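Local structure of uncharacterized ACR, COG1565 superfamily (Burkholderia thailandensis, 4F3N) at residues S118-A130 with F366-E378. The protein is of unknown function but belongs to the S-adenosylmethionine-dependent methyltransferase superfamily and may symmetrically dimethylate protein arginines. Numbering follows the deposited sequence.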
ATOM      1  N   SER A 118       1.347 -10.490 -11.206  1.00 19.87           N
ATOM      2  CA  SER A 118       1.471  -9.187 -11.808  1.00 19.66           C
ATOM      3  C   SER A 118       1.025  -9.109 -13.273  1.00 19.36           C
ATOM      4  O   SER A 118       0.317  -8.192 -13.576  1.00 15.15           O
ATOM      5  CB  SER A 118       2.869  -8.602 -11.581  1.00 20.24           C
ATOM      6  OG  SER A 118       3.114  -8.645 -10.180  1.00 20.67           O
ATOM      7  N   PRO A 119       1.431 -10.076 -14.158  1.00 20.46           N
ATOM      8  CA  PRO A 119       0.891 -10.126 -15.556  1.00 19.48           C
ATOM      9  C   PRO A 119      -0.633 -10.125 -15.760  1.00 17.89           C
ATOM     10  O   PRO A 119      -1.134  -9.282 -16.466  1.00 17.45           O
ATOM     11  CB  PRO A 119       1.481 -11.430 -16.132  1.00 20.71           C
ATOM     12  CG  PRO A 119       2.788 -11.561 -15.415  1.00 21.42           C
ATOM     13  CD  PRO A 119       2.544 -11.032 -13.998  1.00 21.89           C
ATOM     14  N   LEU A 120      -1.356 -11.061 -15.176  1.00 17.92           N
ATOM     15  CA  LEU A 120      -2.789 -11.115 -15.394  1.00 16.46           C
ATOM     16  C   LEU A 120      -3.440  -9.894 -14.712  1.00 13.91           C
ATOM     17  O   LEU A 120      -4.397  -9.300 -15.220  1.00 12.53           O
ATOM     18  CB  LEU A 120      -3.317 -12.409 -14.814  1.00 19.20           C
ATOM     19  CG  LEU A 120      -4.785 -12.570 -15.007  1.00 20.66           C
ATOM     20  CD1 LEU A 120      -5.079 -12.937 -16.455  1.00 23.64           C
ATOM     21  CD2 LEU A 120      -5.270 -13.639 -14.044  1.00 22.80           C
ATOM     22  N   PHE A 121      -2.911  -9.542 -13.545  1.00 12.62           N
ATOM     23  CA  PHE A 121      -3.361  -8.373 -12.812  1.00 11.93           C
ATOM     24  C   PHE A 121      -3.201  -7.108 -13.634  1.00 10.80           C
ATOM     25  O   PHE A 121      -4.173  -6.353 -13.828  1.00 10.61           O
ATOM     26  CB  PHE A 121      -2.666  -8.267 -11.451  1.00 12.28           C
ATOM     27  CG  PHE A 121      -3.095  -7.074 -10.666  1.00 12.94           C
ATOM     28  CD1 PHE A 121      -4.215  -7.125  -9.846  1.00 12.73           C
ATOM     29  CD2 PHE A 121      -2.356  -5.899 -10.715  1.00 13.13           C
ATOM     30  CE1 PHE A 121      -4.618  -6.020  -9.108  1.00 13.88           C
ATOM     31  CE2 PHE A 121      -2.741  -4.765  -9.991  1.00 13.72           C
ATOM     32  CZ  PHE A 121      -3.871  -4.824  -9.171  1.00 13.68           C
ATOM     33  N   ALA A 122      -2.002  -6.899 -14.182  1.00 10.51           N
ATOM     34  CA  ALA A 122      -1.747  -5.701 -14.977  1.00  9.86           C
ATOM     35  C   ALA A 122      -2.595  -5.672 -16.263  1.00  9.95           C
ATOM     36  O   ALA A 122      -3.078  -4.615 -16.685  1.00  9.49           O
ATOM     37  CB  ALA A 122      -0.260  -5.620 -15.328  1.00 10.02           C
ATOM     38  N   GLN A 123      -2.743  -6.821 -16.922  1.00 10.93           N
ATOM     39  CA  GLN A 123      -3.574  -6.892 -18.109  1.00 11.44           C
ATOM     40  C   GLN A 123      -5.004  -6.420 -17.840  1.00 10.48           C
ATOM     41  O   GLN A 123      -5.611  -5.762 -18.652  1.00 10.73           O
ATOM     42  CB  GLN A 123      -3.619  -8.305 -18.662  1.00 13.88           C
ATOM     43  CG  GLN A 123      -2.340  -8.768 -19.317  1.00 16.49           C
ATOM     44  CD  GLN A 123      -2.581 -10.134 -19.933  1.00 20.41           C
ATOM     45  OE1 GLN A 123      -2.745 -11.129 -19.225  1.00 21.82           O
ATOM     46  NE2 GLN A 123      -2.744 -10.158 -21.245  1.00 24.34           N
ATOM     47  N   THR A 124      -5.533  -6.811 -16.690  1.00  9.50           N
ATOM     48  CA  THR A 124      -6.871  -6.437 -16.319  1.00  9.25           C
ATOM     49  C   THR A 124      -6.941  -4.996 -15.896  1.00  8.86           C
ATOM     50  O   THR A 124      -7.849  -4.289 -16.313  1.00  8.68           O
ATOM     51  CB  THR A 124      -7.397  -7.359 -15.201  1.00  9.10           C
ATOM     52  OG1 THR A 124      -7.285  -8.716 -15.659  1.00  9.75           O
ATOM     53  CG2 THR A 124      -8.893  -7.022 -14.862  1.00  9.28           C
ATOM     54  N   LEU A 125      -6.009  -4.561 -15.047  1.00  8.40           N
ATOM     55  CA  LEU A 125      -5.987  -3.146 -14.585  1.00  8.11           C
ATOM     56  C   LEU A 125      -5.875  -2.162 -15.747  1.00  7.86           C
ATOM     57  O   LEU A 125      -6.359  -1.060 -15.659  1.00  7.35           O
ATOM     58  CB  LEU A 125      -4.837  -2.922 -13.604  1.00  8.33           C
ATOM     59  CG  LEU A 125      -4.571  -1.548 -13.014  1.00  8.28           C
ATOM     60  CD1 LEU A 125      -5.793  -1.094 -12.219  1.00  8.38           C
ATOM     61  CD2 LEU A 125      -3.290  -1.598 -12.129  1.00  8.71           C
ATOM     62  N   ALA A 126      -5.173  -2.575 -16.811  1.00  8.08           N
ATOM     63  CA  ALA A 126      -4.994  -1.749 -18.004  1.00  8.44           C
ATOM     64  C   ALA A 126      -6.324  -1.256 -18.557  1.00  8.97           C
ATOM     65  O   ALA A 126      -6.429  -0.151 -19.115  1.00  9.43           O
ATOM     66  CB  ALA A 126      -4.152  -2.497 -19.071  1.00  7.94           C
ATOM     67  N   ARG A 127      -7.388  -2.044 -18.404  1.00 10.08           N
ATOM     68  CA  ARG A 127      -8.684  -1.610 -18.939  1.00 11.04           C
ATOM     69  C   ARG A 127      -9.297  -0.374 -18.277  1.00 10.16           C
ATOM     70  O   ARG A 127      -9.531   0.633 -18.961  1.00  9.34           O
ATOM     71  CB  ARG A 127      -9.631  -2.790 -19.026  1.00 13.66           C
ATOM     72  CG  ARG A 127      -9.073  -3.764 -20.059  1.00 16.69           C
ATOM     73  CD  ARG A 127      -9.767  -5.096 -20.140  1.00 22.40           C
ATOM     74  NE  ARG A 127      -9.003  -5.975 -21.046  1.00 26.17           N
ATOM     75  CZ  ARG A 127      -9.453  -7.123 -21.534  1.00 31.44           C
ATOM     76  NH1 ARG A 127     -10.669  -7.568 -21.206  1.00 35.10           N
ATOM     77  NH2 ARG A 127      -8.675  -7.831 -22.358  1.00 34.42           N
ATOM     78  N   PRO A 128      -9.524  -0.418 -16.950  1.00  9.09           N
ATOM     79  CA  PRO A 128      -9.925   0.850 -16.304  1.00  9.12           C
ATOM     80  C   PRO A 128      -8.888   1.961 -16.360  1.00  8.46           C
ATOM     81  O   PRO A 128      -9.269   3.136 -16.384  1.00  8.25           O
ATOM     82  CB  PRO A 128     -10.242   0.434 -14.845  1.00  9.05           C
ATOM     83  CG  PRO A 128      -9.569  -0.906 -14.663  1.00  9.11           C
ATOM     84  CD  PRO A 128      -9.473  -1.553 -16.006  1.00  9.29           C
ATOM     85  N   VAL A 129      -7.598   1.656 -16.386  1.00  8.03           N
ATOM     86  CA  VAL A 129      -6.604   2.703 -16.570  1.00  8.17           C
ATOM     87  C   VAL A 129      -6.821   3.394 -17.922  1.00  8.56           C
ATOM     88  O   VAL A 129      -6.887   4.608 -18.003  1.00  9.42           O
ATOM     89  CB  VAL A 129      -5.178   2.173 -16.407  1.00  7.76           C
ATOM     90  CG1 VAL A 129      -4.104   3.197 -16.815  1.00  8.03           C
ATOM     91  CG2 VAL A 129      -4.992   1.797 -14.925  1.00  7.70           C
ATOM     92  N   ALA A 130      -6.983   2.615 -18.971  1.00  8.92           N
ATOM     93  CA  ALA A 130      -7.228   3.199 -20.307  1.00  8.91           C
ATOM     94  C   ALA A 130      -8.542   3.997 -20.330  1.00  9.17           C
ATOM     95  O   ALA A 130      -8.621   5.101 -20.898  1.00  9.00           O
ATOM     96  CB  ALA A 130      -7.207   2.093 -21.363  1.00  9.17           C
ATOM     97  N   PHE A 366     -13.812  -5.472  -8.655  1.00  8.21           N
ATOM     98  CA  PHE A 366     -13.134  -4.565  -9.590  1.00  7.95           C
ATOM     99  C   PHE A 366     -12.577  -5.364 -10.792  1.00  7.84           C
ATOM    100  O   PHE A 366     -12.801  -5.004 -11.953  1.00  7.41           O
ATOM    101  CB  PHE A 366     -12.018  -3.829  -8.842  1.00  8.05           C
ATOM    102  CG  PHE A 366     -11.208  -2.871  -9.685  1.00  7.74           C
ATOM    103  CD1 PHE A 366     -11.587  -1.527  -9.811  1.00  7.85           C
ATOM    104  CD2 PHE A 366     -10.048  -3.293 -10.296  1.00  7.89           C
ATOM    105  CE1 PHE A 366     -10.794  -0.623 -10.527  1.00  8.03           C
ATOM    106  CE2 PHE A 366      -9.277  -2.395 -11.008  1.00  7.83           C
ATOM    107  CZ  PHE A 366      -9.646  -1.059 -11.119  1.00  7.79           C
ATOM    108  N   LEU A 367     -11.886  -6.465 -10.482  1.00  7.44           N
ATOM    109  CA  LEU A 367     -11.238  -7.302 -11.508  1.00  7.64           C
ATOM    110  C   LEU A 367     -12.289  -8.018 -12.356  1.00  7.87           C
ATOM    111  O   LEU A 367     -12.142  -8.107 -13.583  1.00  8.40           O
ATOM    112  CB  LEU A 367     -10.248  -8.285 -10.899  1.00  7.47           C
ATOM    113  CG  LEU A 367      -8.982  -7.690 -10.287  1.00  7.28           C
ATOM    114  CD1 LEU A 367      -8.049  -8.755  -9.699  1.00  7.64           C
ATOM    115  CD2 LEU A 367      -8.201  -6.855 -11.329  1.00  7.57           C
ATOM    116  N   LEU A 368     -13.326  -8.530 -11.729  1.00  8.68           N
ATOM    117  CA  LEU A 368     -14.431  -9.102 -12.495  1.00  8.99           C
ATOM    118  C   LEU A 368     -15.064  -8.069 -13.469  1.00  9.62           C
ATOM    119  O   LEU A 368     -15.277  -8.357 -14.652  1.00 10.35           O
ATOM    120  CB  LEU A 368     -15.504  -9.639 -11.560  1.00  9.06           C
ATOM    121  CG  LEU A 368     -15.135 -10.953 -10.900  1.00  9.06           C
ATOM    122  CD1 LEU A 368     -16.127 -11.190  -9.741  1.00  9.31           C
ATOM    123  CD2 LEU A 368     -15.143 -12.087 -11.928  1.00  9.41           C
ATOM    124  N   ASN A 369     -15.395  -6.900 -12.937  1.00  9.75           N
ATOM    125  CA  ASN A 369     -15.965  -5.818 -13.739  1.00 10.57           C
ATOM    126  C   ASN A 369     -15.087  -5.395 -14.904  1.00 11.13           C
ATOM    127  O   ASN A 369     -15.587  -5.107 -16.022  1.00 11.56           O
ATOM    128  CB  ASN A 369     -16.273  -4.635 -12.848  1.00 10.67           C
ATOM    129  CG  ASN A 369     -17.485  -4.835 -11.947  1.00 10.88           C
ATOM    130  OD1 ASN A 369     -18.284  -5.789 -12.114  1.00 11.71           O
ATOM    131  ND2 ASN A 369     -17.662  -3.916 -10.978  1.00 10.31           N
ATOM    132  N   ALA A 370     -13.786  -5.427 -14.666  1.00 10.91           N
ATOM    133  CA  ALA A 370     -12.775  -5.026 -15.614  1.00 12.22           C
ATOM    134  C   ALA A 370     -12.463  -6.125 -16.632  1.00 12.84           C
ATOM    135  O   ALA A 370     -11.717  -5.892 -17.603  1.00 15.76           O
ATOM    136  CB  ALA A 370     -11.509  -4.603 -14.849  1.00 12.00           C
ATOM    137  N   GLY A 371     -13.063  -7.299 -16.491  1.00 12.21           N
ATOM    138  CA  GLY A 371     -12.915  -8.316 -17.522  1.00 12.20           C
ATOM    139  C   GLY A 371     -11.884  -9.392 -17.305  1.00 11.52           C
ATOM    140  O   GLY A 371     -11.473 -10.019 -18.276  1.00 12.17           O
ATOM    141  N   ILE A 372     -11.490  -9.669 -16.061  1.00 11.12           N
ATOM    142  CA  ILE A 372     -10.455 -10.704 -15.815  1.00 11.07           C
ATOM    143  C   ILE A 372     -10.834 -12.084 -16.370  1.00 11.94           C
ATOM    144  O   ILE A 372      -9.949 -12.836 -16.814  1.00 11.39           O
ATOM    145  CB  ILE A 372     -10.014 -10.803 -14.336  1.00 10.88           C
ATOM    146  CG1 ILE A 372      -8.707 -11.591 -14.210  1.00 10.81           C
ATOM    147  CG2 ILE A 372     -11.133 -11.386 -13.441  1.00 10.67           C
ATOM    148  CD1 ILE A 372      -8.094 -11.467 -12.803  1.00 11.25           C
ATOM    149  N   THR A 373     -12.112 -12.453 -16.285  1.00 12.81           N
ATOM    150  CA  THR A 373     -12.504 -13.776 -16.754  1.00 14.56           C
ATOM    151  C   THR A 373     -12.428 -13.819 -18.264  1.00 15.50           C
ATOM    152  O   THR A 373     -12.179 -14.882 -18.835  1.00 15.37           O
ATOM    153  CB  THR A 373     -13.876 -14.229 -16.249  1.00 15.18           C
ATOM    154  OG1 THR A 373     -14.891 -13.345 -16.698  1.00 17.59           O
ATOM    155  CG2 THR A 373     -13.889 -14.275 -14.706  1.00 15.95           C
ATOM    156  N   ASP A 374     -12.593 -12.669 -18.888  1.00 16.33           N
ATOM    157  CA  ASP A 374     -12.468 -12.579 -20.365  1.00 20.07           C
ATOM    158  C   ASP A 374     -11.016 -12.774 -20.755  1.00 20.98           C
ATOM    159  O   ASP A 374     -10.702 -13.493 -21.710  1.00 21.66           O
ATOM    160  CB  ASP A 374     -12.986 -11.240 -20.907  1.00 20.81           C
ATOM    161  CG  ASP A 374     -14.461 -11.014 -20.644  1.00 23.86           C
ATOM    162  OD1 ASP A 374     -15.224 -11.986 -20.415  1.00 25.91           O
ATOM    163  OD2 ASP A 374     -14.871  -9.821 -20.659  1.00 25.74           O
ATOM    164  N   VAL A 375     -10.126 -12.162 -19.972  1.00 20.58           N
ATOM    165  CA  VAL A 375      -8.703 -12.342 -20.148  1.00 20.30           C
ATOM    166  C   VAL A 375      -8.382 -13.828 -20.023  1.00 20.63           C
ATOM    167  O   VAL A 375      -7.742 -14.398 -20.886  1.00 22.41           O
ATOM    168  CB  VAL A 375      -7.894 -11.533 -19.105  1.00 19.57           C
ATOM    169  CG1 VAL A 375      -6.394 -11.809 -19.236  1.00 20.03           C
ATOM    170  CG2 VAL A 375      -8.189 -10.040 -19.257  1.00 19.98           C
ATOM    171  N   LEU A 376      -8.826 -14.459 -18.942  1.00 21.53           N
ATOM    172  CA  LEU A 376      -8.611 -15.924 -18.791  1.00 22.23           C
ATOM    173  C   LEU A 376      -9.151 -16.698 -19.980  1.00 22.20           C
ATOM    174  O   LEU A 376      -8.509 -17.652 -20.449  1.00 24.15           O
ATOM    175  CB  LEU A 376      -9.262 -16.456 -17.489  1.00 21.58           C
ATOM    176  CG  LEU A 376      -9.102 -17.930 -17.112  1.00 21.85           C
ATOM    177  CD1 LEU A 376      -7.636 -18.317 -17.001  1.00 20.88           C
ATOM    178  CD2 LEU A 376      -9.848 -18.177 -15.802  1.00 21.51           C
ATOM    179  N   ALA A 377     -10.316 -16.297 -20.478  1.00 23.81           N
ATOM    180  CA  ALA A 377     -11.001 -17.050 -21.557  1.00 24.87           C
ATOM    181  C   ALA A 377     -10.295 -16.972 -22.919  1.00 27.88           C
ATOM    182  O   ALA A 377     -10.734 -17.628 -23.862  1.00 31.47           O
ATOM    183  CB  ALA A 377     -12.453 -16.579 -21.698  1.00 24.29           C
ATOM    184  N   GLU A 378      -9.248 -16.155 -23.032  1.00 30.23           N
ATOM    185  CA  GLU A 378      -8.391 -16.114 -24.234  1.00 33.08           C
ATOM    186  C   GLU A 378      -7.494 -17.357 -24.321  1.00 34.30           C
ATOM    187  O   GLU A 378      -6.997 -17.704 -25.400  1.00 32.51           O
ATOM    188  CB  GLU A 378      -7.499 -14.863 -24.217  1.00 34.27           C
ATOM    189  CG  GLU A 378      -8.245 -13.536 -24.332  1.00 36.86           C
ATOM    190  CD  GLU A 378      -7.363 -12.320 -24.057  1.00 38.82           C
ATOM    191  OE1 GLU A 378      -6.124 -12.419 -24.192  1.00 41.98           O
ATOM    192  OE2 GLU A 378      -7.905 -11.240 -23.708  1.00 41.89           O
TER
HETATM  193  O   HOH W   1     -13.295  -5.707 -20.198  1.00 30.20           O
HETATM  194  O   HOH W   2     -10.316 -10.276 -23.550  1.00 34.19           O
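V375 enters helix 118-130 as a knob into a hole formed by L120, Q123, T124 and R127, and its two methyls meet different surroundings. CG1, anti to the backbone N (chi1 176°), lies 3.3 Å from L120 CD1, tighter than usual for two carbons, and also touches the Q123 amide oxygen. CG2 sits over one face of the R127 guanidinium, offset toward its rim and 3.8 Å from R127 NH2. At the edge of that group, water 2 lies in plane, accepting from R127 NH2 and donating to E378 OE2; the direct salt bridge between these two side chains is long at 3.7 Å, and the water bridges the same two atoms.

T124 divides its branches at the closest backbone approach, 5.6 Å between T124 CA and I372 CA. Its methyl CG2 packs on A370 CB and L367 CD2, each 3.6 Å away. With OG1 beside its own backbone N (chi1 -55°), the hydroxyl donates back to L120 O, on the opposite face of that carbonyl from T124 N, and is thereby satisfied against the apolar flank of I372. Beyond A370, P128 CG reaches F366 CZ at 3.5 Å, while L125 CD1 comes to the ring edge.

G371, at positive phi, closes helix 363-369 in a Schellman motif and occupies the N-cap position of helix 372-376, which crosses helix 118-130 at 128°. The two short helices, joined by the G371 turn, pack on helix 118-136 beside the mixed seven-stranded sheet, order 3-2-1-4-5-7-6, of a Rossmann-like class I methyltransferase fold, with F121 touching L367 and lying near N214 of the S-adenosyl-L-homocysteine site.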